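Local coordinates for beta-N-acetylglucosaminidase-like protein Glycoside hydrolase family 20 (Flavobacterium johnsoniae, PDB 6YHH), which probably removes terminal N-acetylglucosamine units from chitin-derived oligosaccharides, as a family 20 beta-N-acetylhexosaminidase of the bacterium's chitin-degrading system, at residues G87-K99 against N106-L120. Numbering follows the deposited sequence.
Sequences GLYEDESYSLDVK and NATSDLGALHGLETL
With CG tucked between the backbone N and the carbonyl carbon (chi1 66°), Y94 lays its ring along helix 110-120, and the first torsion of H115 (-64°) sends the imidazole back toward E92. G116 packs on one face of the Y94 ring, its CA 3.8 Å from the ring centroid in a CH-pi contact, while H115 CB comes up to CE1. At the far end of the ring, Y94 OH and T119 OG1 share a hydrogen bond of 2.7 Å; K174 also bonds to T119 OG1. Cut back to alanine, Y94 would probably leave T119 OG1 without its hydroxyl mate and open a gap over G116. G112 has no side chain where the strand comes close: its CA sits 3.4 Å from S93 O, and a CB there would collide with that carbonyl.

E92 runs out straight beyond CG, and H115 NE2 donates to its OE1 (2.7 Å, 163°) nearly in the imidazole plane, on the anti side of the carboxylate. R147 forms a salt bridge to the same oxygen, so the carboxylate is likely to stay ionised. Strands 94-99 and 102-107 form a beta hairpin in the family 20 domain 2, and the helix that follows packs on the sheet, running in the same general direction as strand 94-99; S95 and N106 make the antiparallel hydrogen-bonded pair, S95 N reaching N106 O at 2.8 Å.

In the loop leading into strand 94-99, D91 OD1 closes an Asx turn by accepting from S93 N, and takes S93 OG as well. From the corner before the helix, T108 OG1 donates to the other oxygen, D91 OD2, at 2.8 Å from well above the carboxylate plane. S109 caps the helix by accepting from L111 N, and one water links S109 OG to D91 O and E90 OE1, an oxygen that also receives K85 N.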
ATOM      1  N   GLY A  87      -9.019  26.039  -8.109  1.00 16.96           N
ATOM      2  CA  GLY A  87     -10.374  26.490  -8.204  1.00 21.42           C
ATOM      3  C   GLY A  87     -10.820  26.118  -9.593  1.00 19.48           C
ATOM      4  O   GLY A  87     -10.090  25.440 -10.376  1.00 21.28           O
ATOM      5  N   LEU A  88     -12.000  26.629  -9.925  1.00 15.91           N
ATOM      6  CA  LEU A  88     -12.580  26.424 -11.224  1.00 14.16           C
ATOM      7  C   LEU A  88     -12.254  27.655 -12.157  1.00 14.20           C
ATOM      8  O   LEU A  88     -11.816  28.730 -11.665  1.00 15.12           O
ATOM      9  CB  LEU A  88     -14.080  26.414 -11.051  1.00 15.86           C
ATOM     10  CG  LEU A  88     -14.647  25.386 -10.099  1.00 14.73           C
ATOM     11  CD1 LEU A  88     -16.174  25.481 -10.205  1.00 16.09           C
ATOM     12  CD2 LEU A  88     -14.114  24.019 -10.471  1.00 14.86           C
ATOM     13  N   TYR A  89     -12.436  27.418 -13.433  1.00 14.10           N
ATOM     14  CA  TYR A  89     -12.238  28.356 -14.535  1.00 15.68           C
ATOM     15  C   TYR A  89     -10.813  28.798 -14.708  1.00 16.21           C
ATOM     16  O   TYR A  89     -10.582  29.830 -15.313  1.00 18.69           O
ATOM     17  CB  TYR A  89     -13.094  29.608 -14.323  1.00 16.59           C
ATOM     18  CG  TYR A  89     -14.519  29.356 -13.955  1.00 17.53           C
ATOM     19  CD1 TYR A  89     -15.414  28.886 -14.945  1.00 19.84           C
ATOM     20  CD2 TYR A  89     -15.013  29.736 -12.724  1.00 21.13           C
ATOM     21  CE1 TYR A  89     -16.726  28.628 -14.644  1.00 19.93           C
ATOM     22  CE2 TYR A  89     -16.419  29.496 -12.404  1.00 19.15           C
ATOM     23  CZ  TYR A  89     -17.225  28.935 -13.371  1.00 22.20           C
ATOM     24  OH  TYR A  89     -18.616  28.768 -13.121  1.00 22.60           O
ATOM     25  N   GLU A  90      -9.809  28.084 -14.188  1.00 14.75           N
ATOM     26  CA  GLU A  90      -8.452  28.449 -14.458  1.00 14.97           C
ATOM     27  C   GLU A  90      -8.075  28.090 -15.868  1.00 13.24           C
ATOM     28  O   GLU A  90      -8.578  27.152 -16.463  1.00 13.12           O
ATOM     29  CB  GLU A  90      -7.519  27.695 -13.516  1.00 16.52           C
ATOM     30  CG  GLU A  90      -7.543  28.118 -12.089  1.00 20.16           C
ATOM     31  CD  GLU A  90      -6.789  29.422 -11.896  1.00 22.83           C
ATOM     32  OE1 GLU A  90      -5.520  29.517 -12.174  1.00 22.22           O
ATOM     33  OE2 GLU A  90      -7.524  30.367 -11.533  1.00 24.82           O
ATOM     34  N   ASP A  91      -7.117  28.831 -16.404  1.00 12.73           N
ATOM     35  CA  ASP A  91      -6.512  28.484 -17.667  1.00 11.82           C
ATOM     36  C   ASP A  91      -5.526  27.349 -17.421  1.00 11.79           C
ATOM     37  O   ASP A  91      -4.467  27.542 -16.760  1.00 13.64           O
ATOM     38  CB  ASP A  91      -5.732  29.719 -18.249  1.00 12.71           C
ATOM     39  CG  ASP A  91      -5.119  29.436 -19.558  1.00 13.65           C
ATOM     40  OD1 ASP A  91      -4.933  28.293 -19.943  1.00 14.74           O
ATOM     41  OD2 ASP A  91      -4.691  30.376 -20.286  1.00 15.15           O
ATOM     42  N   GLU A  92      -5.899  26.136 -17.839  1.00 11.26           N
ATOM     43  CA  GLU A  92      -5.115  24.906 -17.577  1.00 11.24           C
ATOM     44  C   GLU A  92      -4.439  24.453 -18.843  1.00 10.09           C
ATOM     45  O   GLU A  92      -3.965  23.311 -18.943  1.00 10.66           O
ATOM     46  CB  GLU A  92      -6.087  23.777 -17.083  1.00 10.59           C
ATOM     47  CG  GLU A  92      -6.656  24.054 -15.730  1.00 11.13           C
ATOM     48  CD  GLU A  92      -7.551  22.895 -15.336  1.00 11.28           C
ATOM     49  OE1 GLU A  92      -6.952  21.850 -14.950  1.00 11.30           O
ATOM     50  OE2 GLU A  92      -8.787  22.974 -15.499  1.00 10.82           O
ATOM     51  N   SER A  93      -4.370  25.344 -19.821  1.00 10.59           N
ATOM     52  CA  SER A  93      -3.774  24.987 -21.119  1.00 10.69           C
ATOM     53  C   SER A  93      -2.252  24.867 -21.069  1.00 10.85           C
ATOM     54  O   SER A  93      -1.612  25.398 -20.167  1.00 10.12           O
ATOM     55  CB  SER A  93      -4.098  26.065 -22.177  1.00 11.68           C
ATOM     56  OG  SER A  93      -3.518  27.358 -21.942  1.00 12.39           O
ATOM     57  N   TYR A  94      -1.673  24.209 -22.076  1.00  9.93           N
ATOM     58  CA  TYR A  94      -0.224  24.111 -22.195  1.00 10.60           C
ATOM     59  C   TYR A  94       0.079  23.715 -23.604  1.00 11.12           C
ATOM     60  O   TYR A  94      -0.820  23.198 -24.321  1.00 11.01           O
ATOM     61  CB  TYR A  94       0.416  23.082 -21.205  1.00 10.31           C
ATOM     62  CG  TYR A  94       0.001  21.646 -21.515  1.00 10.27           C
ATOM     63  CD1 TYR A  94      -1.228  21.127 -21.041  1.00 10.97           C
ATOM     64  CD2 TYR A  94       0.747  20.851 -22.360  1.00  9.94           C
ATOM     65  CE1 TYR A  94      -1.644  19.861 -21.404  1.00 11.17           C
ATOM     66  CE2 TYR A  94       0.334  19.597 -22.727  1.00 10.32           C
ATOM     67  CZ  TYR A  94      -0.857  19.094 -22.294  1.00 10.15           C
ATOM     68  OH  TYR A  94      -1.245  17.852 -22.788  1.00  9.97           O
ATOM     69  N   SER A  95       1.354  23.941 -23.993  1.00 11.50           N
ATOM     70  CA  SER A  95       1.912  23.332 -25.201  1.00 12.93           C
ATOM     71  C   SER A  95       3.178  22.570 -24.829  1.00 12.05           C
ATOM     72  O   SER A  95       3.858  22.896 -23.850  1.00 14.18           O
ATOM     73  CB  SER A  95       2.251  24.351 -26.303  1.00 18.44           C
ATOM     74  OG  SER A  95       3.217  25.201 -25.794  1.00 19.93           O
ATOM     75  N   LEU A  96       3.366  21.497 -25.532  1.00 10.93           N
ATOM     76  CA  LEU A  96       4.479  20.598 -25.372  1.00 11.83           C
ATOM     77  C   LEU A  96       5.091  20.368 -26.734  1.00 12.91           C
ATOM     78  O   LEU A  96       4.457  19.902 -27.645  1.00 12.07           O
ATOM     79  CB  LEU A  96       3.980  19.224 -24.766  1.00 11.83           C
ATOM     80  CG  LEU A  96       4.969  18.063 -24.800  1.00 13.80           C
ATOM     81  CD1 LEU A  96       6.205  18.477 -23.983  1.00 13.70           C
ATOM     82  CD2 LEU A  96       4.346  16.788 -24.211  1.00 13.88           C
ATOM     83  N   ASP A  97       6.354  20.775 -26.842  1.00 13.17           N
ATOM     84  CA  ASP A  97       7.088  20.667 -28.083  1.00 14.08           C
ATOM     85  C   ASP A  97       8.349  19.835 -27.851  1.00 13.86           C
ATOM     86  O   ASP A  97       9.189  20.236 -27.020  1.00 14.69           O
ATOM     87  CB  ASP A  97       7.509  22.079 -28.476  1.00 17.81           C
ATOM     88  CG  ASP A  97       8.363  22.063 -29.726  1.00 22.96           C
ATOM     89  OD1 ASP A  97       7.932  21.471 -30.697  1.00 29.54           O
ATOM     90  OD2 ASP A  97       9.487  22.573 -29.701  1.00 36.52           O
ATOM     91  N   VAL A  98       8.430  18.740 -28.553  1.00 11.69           N
ATOM     92  CA  VAL A  98       9.535  17.818 -28.539  1.00 12.70           C
ATOM     93  C   VAL A  98      10.283  18.017 -29.885  1.00 13.60           C
ATOM     94  O   VAL A  98       9.747  17.747 -30.999  1.00 14.66           O
ATOM     95  CB  VAL A  98       9.138  16.346 -28.418  1.00 12.83           C
ATOM     96  CG1 VAL A  98      10.376  15.502 -28.379  1.00 12.08           C
ATOM     97  CG2 VAL A  98       8.287  16.132 -27.149  1.00 12.79           C
ATOM     98  N   LYS A  99      11.525  18.483 -29.738  1.00 14.33           N
ATOM     99  CA  LYS A  99      12.454  18.498 -30.862  1.00 16.27           C
ATOM    100  C   LYS A  99      13.584  17.547 -30.598  1.00 17.76           C
ATOM    101  O   LYS A  99      13.707  17.039 -29.463  1.00 15.29           O
ATOM    102  CB  LYS A  99      13.018  19.911 -31.113  1.00 18.44           C
ATOM    103  CG  LYS A  99      11.922  20.922 -31.503  1.00 21.56           C
ATOM    104  CD  LYS A  99      12.243  21.738 -32.744  1.00 27.92           C
ATOM    105  N   ASN A 106       5.354  25.028 -22.427  1.00 13.44           N
ATOM    106  CA  ASN A 106       4.951  26.410 -22.216  1.00 14.63           C
ATOM    107  C   ASN A 106       3.540  26.393 -21.698  1.00 12.26           C
ATOM    108  O   ASN A 106       2.701  25.758 -22.302  1.00 14.11           O
ATOM    109  CB  ASN A 106       4.964  27.137 -23.565  1.00 16.89           C
ATOM    110  CG  ASN A 106       6.368  27.497 -24.042  1.00 19.93           C
ATOM    111  OD1 ASN A 106       6.734  27.270 -25.176  1.00 28.88           O
ATOM    112  ND2 ASN A 106       7.112  28.043 -23.192  1.00 22.47           N
ATOM    113  N   ALA A 107       3.266  27.108 -20.627  1.00 11.18           N
ATOM    114  CA  ALA A 107       1.938  27.172 -20.094  1.00 12.07           C
ATOM    115  C   ALA A 107       1.627  28.470 -19.475  1.00 13.52           C
ATOM    116  O   ALA A 107       2.467  29.124 -18.917  1.00 13.86           O
ATOM    117  CB  ALA A 107       1.682  26.057 -19.078  1.00 12.23           C
ATOM    118  N   THR A 108       0.366  28.856 -19.553  1.00 13.59           N
ATOM    119  CA  THR A 108      -0.056  30.052 -18.850  1.00 13.38           C
ATOM    120  C   THR A 108       0.344  30.052 -17.384  1.00 15.29           C
ATOM    121  O   THR A 108       0.797  31.056 -16.827  1.00 13.03           O
ATOM    122  CB  THR A 108      -1.560  30.247 -18.955  1.00 14.56           C
ATOM    123  OG1 THR A 108      -1.922  30.344 -20.318  1.00 15.52           O
ATOM    124  CG2 THR A 108      -2.003  31.438 -18.211  1.00 14.42           C
ATOM    125  N   SER A 109       0.130  28.937 -16.715  1.00 13.59           N
ATOM    126  CA  SER A 109       0.512  28.833 -15.300  1.00 12.90           C
ATOM    127  C   SER A 109       1.093  27.410 -15.018  1.00 11.28           C
ATOM    128  O   SER A 109       1.163  26.549 -15.896  1.00 10.90           O
ATOM    129  CB  SER A 109      -0.627  29.135 -14.356  1.00 14.85           C
ATOM    130  OG  SER A 109      -1.475  27.980 -14.255  1.00 13.59           O
ATOM    131  N   ASP A 110       1.597  27.224 -13.807  1.00 10.68           N
ATOM    132  CA  ASP A 110       2.033  25.912 -13.337  1.00 10.77           C
ATOM    133  C   ASP A 110       0.914  24.861 -13.487  1.00 10.80           C
ATOM    134  O   ASP A 110       1.225  23.701 -13.618  1.00 12.19           O
ATOM    135  CB  ASP A 110       2.453  25.994 -11.883  1.00 11.39           C
ATOM    136  CG  ASP A 110       1.492  26.790 -11.110  1.00 11.91           C
ATOM    137  OD1 ASP A 110       1.631  28.059 -11.148  1.00 12.95           O
ATOM    138  OD2 ASP A 110       0.542  26.262 -10.504  1.00 12.02           O
ATOM    139  N   LEU A 111      -0.371  25.207 -13.503  1.00 11.72           N
ATOM    140  CA  LEU A 111      -1.417  24.175 -13.604  1.00 11.09           C
ATOM    141  C   LEU A 111      -1.321  23.480 -14.964  1.00 11.66           C
ATOM    142  O   LEU A 111      -1.313  22.241 -15.058  1.00 11.02           O
ATOM    143  CB  LEU A 111      -2.790  24.749 -13.391  1.00 12.18           C
ATOM    144  CG  LEU A 111      -3.061  25.389 -12.058  1.00 12.47           C
ATOM    145  CD1 LEU A 111      -4.431  25.964 -12.065  1.00 15.15           C
ATOM    146  CD2 LEU A 111      -2.906  24.456 -10.878  1.00 13.12           C
ATOM    147  N   GLY A 112      -1.210  24.249 -16.042  1.00 10.73           N
ATOM    148  CA  GLY A 112      -0.969  23.665 -17.343  1.00 10.09           C
ATOM    149  C   GLY A 112       0.350  22.936 -17.462  1.00 11.16           C
ATOM    150  O   GLY A 112       0.444  21.882 -18.084  1.00  9.42           O
ATOM    151  N   ALA A 113       1.402  23.468 -16.857  1.00 10.45           N
ATOM    152  CA  ALA A 113       2.694  22.763 -16.906  1.00 11.23           C
ATOM    153  C   ALA A 113       2.662  21.408 -16.194  1.00 11.34           C
ATOM    154  O   ALA A 113       3.241  20.464 -16.676  1.00 10.41           O
ATOM    155  CB  ALA A 113       3.802  23.597 -16.362  1.00 11.02           C
ATOM    156  N   LEU A 114       1.987  21.355 -15.041  1.00 12.00           N
ATOM    157  CA  LEU A 114       1.814  20.072 -14.342  1.00 11.66           C
ATOM    158  C   LEU A 114       1.121  19.058 -15.247  1.00 10.77           C
ATOM    159  O   LEU A 114       1.486  17.908 -15.315  1.00 10.56           O
ATOM    160  CB  LEU A 114       1.055  20.233 -13.046  1.00 12.28           C
ATOM    161  CG  LEU A 114       1.814  20.961 -11.960  1.00 13.47           C
ATOM    162  CD1 LEU A 114       0.934  21.155 -10.768  1.00 15.14           C
ATOM    163  CD2 LEU A 114       3.100  20.260 -11.574  1.00 12.37           C
ATOM    164  N   HIS A 115       0.104  19.494 -15.971  1.00  9.76           N
ATOM    165  CA  HIS A 115      -0.565  18.628 -16.902  1.00  9.72           C
ATOM    166  C   HIS A 115       0.387  18.176 -17.998  1.00 10.06           C
ATOM    167  O   HIS A 115       0.412  17.003 -18.456  1.00  9.70           O
ATOM    168  CB  HIS A 115      -1.800  19.326 -17.557  1.00 10.00           C
ATOM    169  CG  HIS A 115      -2.911  19.688 -16.614  1.00 10.66           C
ATOM    170  ND1 HIS A 115      -3.286  18.910 -15.513  1.00 10.24           N
ATOM    171  CD2 HIS A 115      -3.757  20.739 -16.630  1.00  9.54           C
ATOM    172  CE1 HIS A 115      -4.311  19.484 -14.902  1.00 10.80           C
ATOM    173  NE2 HIS A 115      -4.631  20.588 -15.585  1.00 10.56           N
ATOM    174  N   GLY A 116       1.169  19.122 -18.513  1.00  9.89           N
ATOM    175  CA  GLY A 116       2.071  18.763 -19.601  1.00 10.36           C
ATOM    176  C   GLY A 116       3.100  17.761 -19.229  1.00 10.06           C
ATOM    177  O   GLY A 116       3.534  16.966 -20.077  1.00  9.53           O
ATOM    178  N   LEU A 117       3.535  17.780 -17.952  1.00  9.48           N
ATOM    179  CA  LEU A 117       4.457  16.760 -17.519  1.00 10.09           C
ATOM    180  C   LEU A 117       3.842  15.343 -17.604  1.00  9.99           C
ATOM    181  O   LEU A 117       4.513  14.370 -17.941  1.00 10.67           O
ATOM    182  CB  LEU A 117       4.897  17.034 -16.089  1.00 11.12           C
ATOM    183  CG  LEU A 117       5.767  18.286 -15.846  1.00 12.04           C
ATOM    184  CD1 LEU A 117       5.885  18.463 -14.330  1.00 14.33           C
ATOM    185  CD2 LEU A 117       7.052  18.145 -16.604  1.00 12.41           C
ATOM    186  N   GLU A 118       2.531  15.249 -17.357  1.00  9.80           N
ATOM    187  CA  GLU A 118       1.831  13.957 -17.477  1.00  9.36           C
ATOM    188  C   GLU A 118       1.756  13.503 -18.906  1.00  9.23           C
ATOM    189  O   GLU A 118       1.954  12.350 -19.207  1.00  9.94           O
ATOM    190  CB  GLU A 118       0.442  14.010 -16.887  1.00  9.19           C
ATOM    191  CG  GLU A 118       0.458  14.353 -15.392  1.00  9.74           C
ATOM    192  CD  GLU A 118       1.129  13.298 -14.509  1.00  9.96           C
ATOM    193  OE1 GLU A 118       1.345  12.135 -14.954  1.00 11.07           O
ATOM    194  OE2 GLU A 118       1.351  13.667 -13.309  1.00 10.57           O
ATOM    195  N   THR A 119       1.502  14.428 -19.821  1.00  8.45           N
ATOM    196  CA  THR A 119       1.503  14.081 -21.232  1.00  9.35           C
ATOM    197  C   THR A 119       2.868  13.605 -21.664  1.00  9.60           C
ATOM    198  O   THR A 119       2.986  12.636 -22.463  1.00  9.75           O
ATOM    199  CB  THR A 119       1.038  15.276 -22.096  1.00  9.77           C
ATOM    200  OG1 THR A 119      -0.188  15.736 -21.593  1.00 10.29           O
ATOM    201  CG2 THR A 119       0.887  14.884 -23.533  1.00 10.28           C
ATOM    202  N   LEU A 120       3.908  14.353 -21.270  1.00 10.53           N
ATOM    203  CA  LEU A 120       5.304  13.961 -21.567  1.00 10.28           C
ATOM    204  C   LEU A 120       5.622  12.529 -21.115  1.00 10.24           C
ATOM    205  O   LEU A 120       6.207  11.741 -21.868  1.00 10.44           O
ATOM    206  CB  LEU A 120       6.311  15.012 -21.038  1.00 11.44           C
ATOM    207  CG  LEU A 120       7.744  14.773 -21.471  1.00 10.80           C
ATOM    208  CD1 LEU A 120       7.980  14.530 -22.933  1.00 11.83           C
ATOM    209  CD2 LEU A 120       8.595  15.880 -20.910  1.00 11.71           C
TER
HETATM  210  O   HOH W   1      -3.796  28.983 -14.569  1.00 17.49           O
HETATM  211  O   HOH W   2      -1.850  26.802 -17.751  1.00 11.33           O
HETATM  212  O   HOH W   3      -0.796  27.794 -22.167  1.00 17.50           O
HETATM  213  O   HOH W   4       5.872  24.270 -26.052  1.00 13.97           O